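Local coordinates for acyl-coenzyme A oxidase acox-1.2 (Caenorhabditis elegans, PDB 5K3J), which catalyses the FAD-dependent, oxygen-consuming desaturation of ascaroside pheromone CoA thioesters, the first step in shortening their side chains by peroxisomal beta-oxidation, at residues M298-G301 against L302-A305. Sequence-based numbering, arbitrary orientation.
With 6QA (~{S}-[2-[3-[[(2~{R})-4-[[[(2~{R},3~{S},4~{R},5~{R})-5-(6-aminopurin-9-yl)-4-oxidanyl-3-phosphonooxy-oxolan-2-yl]methoxy-oxidanyl-phosphoryl]oxy-oxidanyl-phosphoryl]oxy-3,3-dimethyl-2-oxidanyl-butanoyl]amino]propanoylamino]ethyl] 5-[(2~{R},3~{R},5~{R},6~{S})-6-methyl-3,5-bis(oxidanyl)oxan-2-yl]oxypentanethioate), chain E.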
loop_
_atom_site.group_PDB
_atom_site.type_symbol
_atom_site.label_atom_id
_atom_site.label_comp_id
_atom_site.label_asym_id
_atom_site.label_seq_id
_atom_site.Cartn_x
_atom_site.Cartn_y
_atom_site.Cartn_z
ATOM N N MET A 298 -5.350 3.164 18.957
ATOM C CA MET A 298 -5.104 4.587 19.130
ATOM C C MET A 298 -4.142 5.112 18.071
ATOM O O MET A 298 -4.416 6.114 17.410
ATOM C CB MET A 298 -4.537 4.847 20.522
ATOM C CG MET A 298 -4.057 6.263 20.746
ATOM S SD MET A 298 -5.411 7.440 20.801
ATOM C CE MET A 298 -6.281 6.847 22.248
ATOM N N GLU A 299 -3.015 4.421 17.919
ATOM C CA GLU A 299 -1.926 4.864 17.053
ATOM C C GLU A 299 -2.254 4.715 15.565
ATOM O O GLU A 299 -1.918 5.585 14.756
ATOM C CB GLU A 299 -0.654 4.086 17.379
ATOM C CG GLU A 299 0.565 4.526 16.594
ATOM C CD GLU A 299 1.752 3.611 16.809
ATOM O OE1 GLU A 299 1.534 2.400 17.024
ATOM O OE2 GLU A 299 2.901 4.099 16.761
ATOM N N GLN A 300 -2.905 3.613 15.200
ATOM C CA GLN A 300 -3.342 3.432 13.823
ATOM C C GLN A 300 -4.623 4.219 13.598
ATOM O O GLN A 300 -5.192 4.200 12.509
ATOM C CB GLN A 300 -3.542 1.949 13.491
ATOM C CG GLN A 300 -2.305 1.084 13.585
ATOM C CD GLN A 300 -1.532 1.028 12.290
ATOM O OE1 GLN A 300 -2.089 1.220 11.212
ATOM N NE2 GLN A 300 -0.238 0.759 12.388
ATOM N N GLY A 301 -5.059 4.932 14.631
ATOM C CA GLY A 301 -6.118 5.906 14.489
ATOM C C GLY A 301 -5.538 7.273 14.169
ATOM O O GLY A 301 -6.163 8.072 13.469
ATOM N N LEU A 302 -4.320 7.529 14.645
ATOM C CA LEU A 302 -3.692 8.844 14.495
ATOM C C LEU A 302 -2.916 9.012 13.180
ATOM O O LEU A 302 -3.000 10.072 12.560
ATOM C CB LEU A 302 -2.774 9.127 15.687
ATOM C CG LEU A 302 -3.517 9.430 16.992
ATOM C CD1 LEU A 302 -2.577 9.480 18.190
ATOM C CD2 LEU A 302 -4.288 10.737 16.867
ATOM N N PHE A 303 -2.166 7.990 12.765
ATOM C CA PHE A 303 -1.553 7.965 11.433
ATOM C C PHE A 303 -2.586 8.300 10.359
ATOM O O PHE A 303 -2.342 9.105 9.461
ATOM C CB PHE A 303 -0.977 6.586 11.122
ATOM C CG PHE A 303 0.272 6.242 11.875
ATOM C CD1 PHE A 303 1.315 7.145 12.005
ATOM C CD2 PHE A 303 0.410 4.982 12.434
ATOM C CE1 PHE A 303 2.470 6.788 12.690
ATOM C CE2 PHE A 303 1.554 4.624 13.118
ATOM C CZ PHE A 303 2.587 5.532 13.246
ATOM N N LEU A 304 -3.735 7.639 10.461
ATOM C CA LEU A 304 -4.830 7.785 9.512
ATOM C C LEU A 304 -5.371 9.203 9.547
ATOM O O LEU A 304 -5.667 9.784 8.505
ATOM C CB LEU A 304 -5.944 6.785 9.823
ATOM C CG LEU A 304 -7.132 6.724 8.869
ATOM C CD1 LEU A 304 -6.633 6.660 7.443
ATOM C CD2 LEU A 304 -7.994 5.513 9.190
ATOM N N ALA A 305 -5.501 9.760 10.746
ATOM C CA ALA A 305 -5.898 11.151 10.883
ATOM C C ALA A 305 -4.869 12.056 10.209
ATOM O O ALA A 305 -5.223 13.021 9.535
ATOM C CB ALA A 305 -6.055 11.509 12.344
HETATM P P26 6QA E . 2.477 -19.875 21.348
HETATM P P29 6QA E . 0.775 -22.065 22.536
HETATM P P50 6QA E . -6.238 -21.948 22.733
HETATM O O01 6QA E . 4.005 1.105 16.212
HETATM C C02 6QA E . 4.624 0.464 17.349
HETATM C C03 6QA E . 5.843 -0.232 16.720
HETATM O O04 6QA E . 6.401 -1.129 17.565
HETATM C C05 6QA E . 5.754 -2.358 17.661
HETATM C C06 6QA E . 6.765 -3.462 17.243
HETATM C C07 6QA E . 6.428 -4.735 18.053
HETATM C C08 6QA E . 7.680 -5.605 18.144
HETATM C C09 6QA E . 7.439 -6.941 17.574
HETATM S S10 6QA E . 7.928 -8.337 18.711
HETATM C C11 6QA E . 6.622 -9.570 18.969
HETATM C C12 6QA E . 5.492 -9.545 17.981
HETATM N N13 6QA E . 5.304 -10.866 17.511
HETATM C C14 6QA E . 4.075 -11.591 17.762
HETATM C C15 6QA E . 3.893 -13.050 17.212
HETATM C C16 6QA E . 3.597 -13.981 18.436
HETATM N N17 6QA E . 2.473 -14.897 18.162
HETATM C C18 6QA E . 2.402 -16.141 18.940
HETATM C C19 6QA E . 1.249 -17.109 18.684
HETATM O O20 6QA E . 0.513 -16.669 17.565
HETATM C C21 6QA E . 0.302 -17.210 19.913
HETATM C C22 6QA E . -0.708 -18.367 19.499
HETATM C C23 6QA E . -0.380 -15.822 20.151
HETATM C C24 6QA E . 0.964 -17.618 21.226
HETATM O O25 6QA E . 1.031 -19.051 21.377
HETATM O O27 6QA E . 3.207 -19.758 20.001
HETATM O O28 6QA E . 2.083 -21.504 21.671
HETATM O O30 6QA E . 1.315 -22.622 23.857
HETATM O O31 6QA E . -0.330 -20.816 22.748
HETATM C C32 6QA E . -1.642 -20.923 22.343
HETATM C C33 6QA E . -2.515 -21.156 23.646
HETATM O O34 6QA E . -2.126 -20.396 24.597
HETATM C C35 6QA E . -3.289 -19.315 24.949
HETATM N N36 6QA E . -2.711 -17.963 24.873
HETATM C C37 6QA E . -1.903 -17.507 23.912
HETATM N N38 6QA E . -1.546 -16.243 24.143
HETATM C C39 6QA E . -2.140 -15.854 25.308
HETATM C C40 6QA E . -2.875 -16.942 25.781
HETATM N N41 6QA E . -3.568 -16.820 26.945
HETATM C C42 6QA E . -3.546 -15.668 27.616
HETATM N N43 6QA E . -2.843 -14.597 27.193
HETATM C C44 6QA E . -2.137 -14.647 26.063
HETATM N N45 6QA E . -1.374 -13.482 25.604
HETATM C C46 6QA E . -4.265 -19.490 24.112
HETATM O O47 6QA E . -5.560 -19.664 24.848
HETATM C C48 6QA E . -3.965 -20.757 23.316
HETATM O O49 6QA E . -4.832 -21.791 23.649
HETATM O O51 6QA E . -6.192 -23.253 21.994
HETATM O O52 6QA E . -6.346 -20.783 21.735
HETATM O O53 6QA E . -7.435 -21.889 23.642
HETATM O O54 6QA E . 0.108 -23.172 21.759
HETATM O O55 6QA E . 3.385 -19.365 22.451
HETATM O O56 6QA E . 3.246 -16.393 19.748
HETATM O O57 6QA E . 3.189 -11.109 18.386
HETATM O O58 6QA E . 6.978 -7.010 16.441
HETATM O O59 6QA E . 6.873 0.732 16.368
HETATM C C60 6QA E . 7.288 1.524 17.486
HETATM C C61 6QA E . 8.404 2.373 16.920
HETATM C C62 6QA E . 6.092 2.318 18.074
HETATM C C63 6QA E . 4.957 1.444 18.401
HETATM O O64 6QA E . 6.524 2.990 19.309
#
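E299 and F303, one helical turn apart, are joined by the straight bond from F303 N to E299 O (3.1 Å, 174°), while the glutamate's side chain accepts a hydrogen bond from the ascarylose hydroxyl O01 of the bound ascaroside-CoA at OE1 (2.9 Å). The carboxylate reaches the sugar because the chain runs extended from a CG that stands anti to the backbone N (chi1 -176°); a glutamate suits this place because it pairs length with an acceptor, and it is important for substrate specificity. Cut back to an alanine, this position would probably leave the O01 hydroxyl without its acceptor and the F303 ring without the chain it lies against. That ring runs alongside the glutamate, CE2 3.6 Å from E299 CG, its plane 24° from the carboxylate's. All this lies on helix 287-315 of the acyl-CoA oxidase C-alpha1 domain, kinked at G301, whose N bonds weakly to M298 O: L302 N makes just weak bonds to M298 O and E299 O, and the i to i+4 bonds here are F303 N to E299 O and A305 N to G301 O (3.3 Å). Q300 brings NE2 to the F303 edge while donating to A425 O. Outward, M298 SD loosely meets L302 CD1 (4.4 Å), both apolar side chains packing on I353 of helix 343-363.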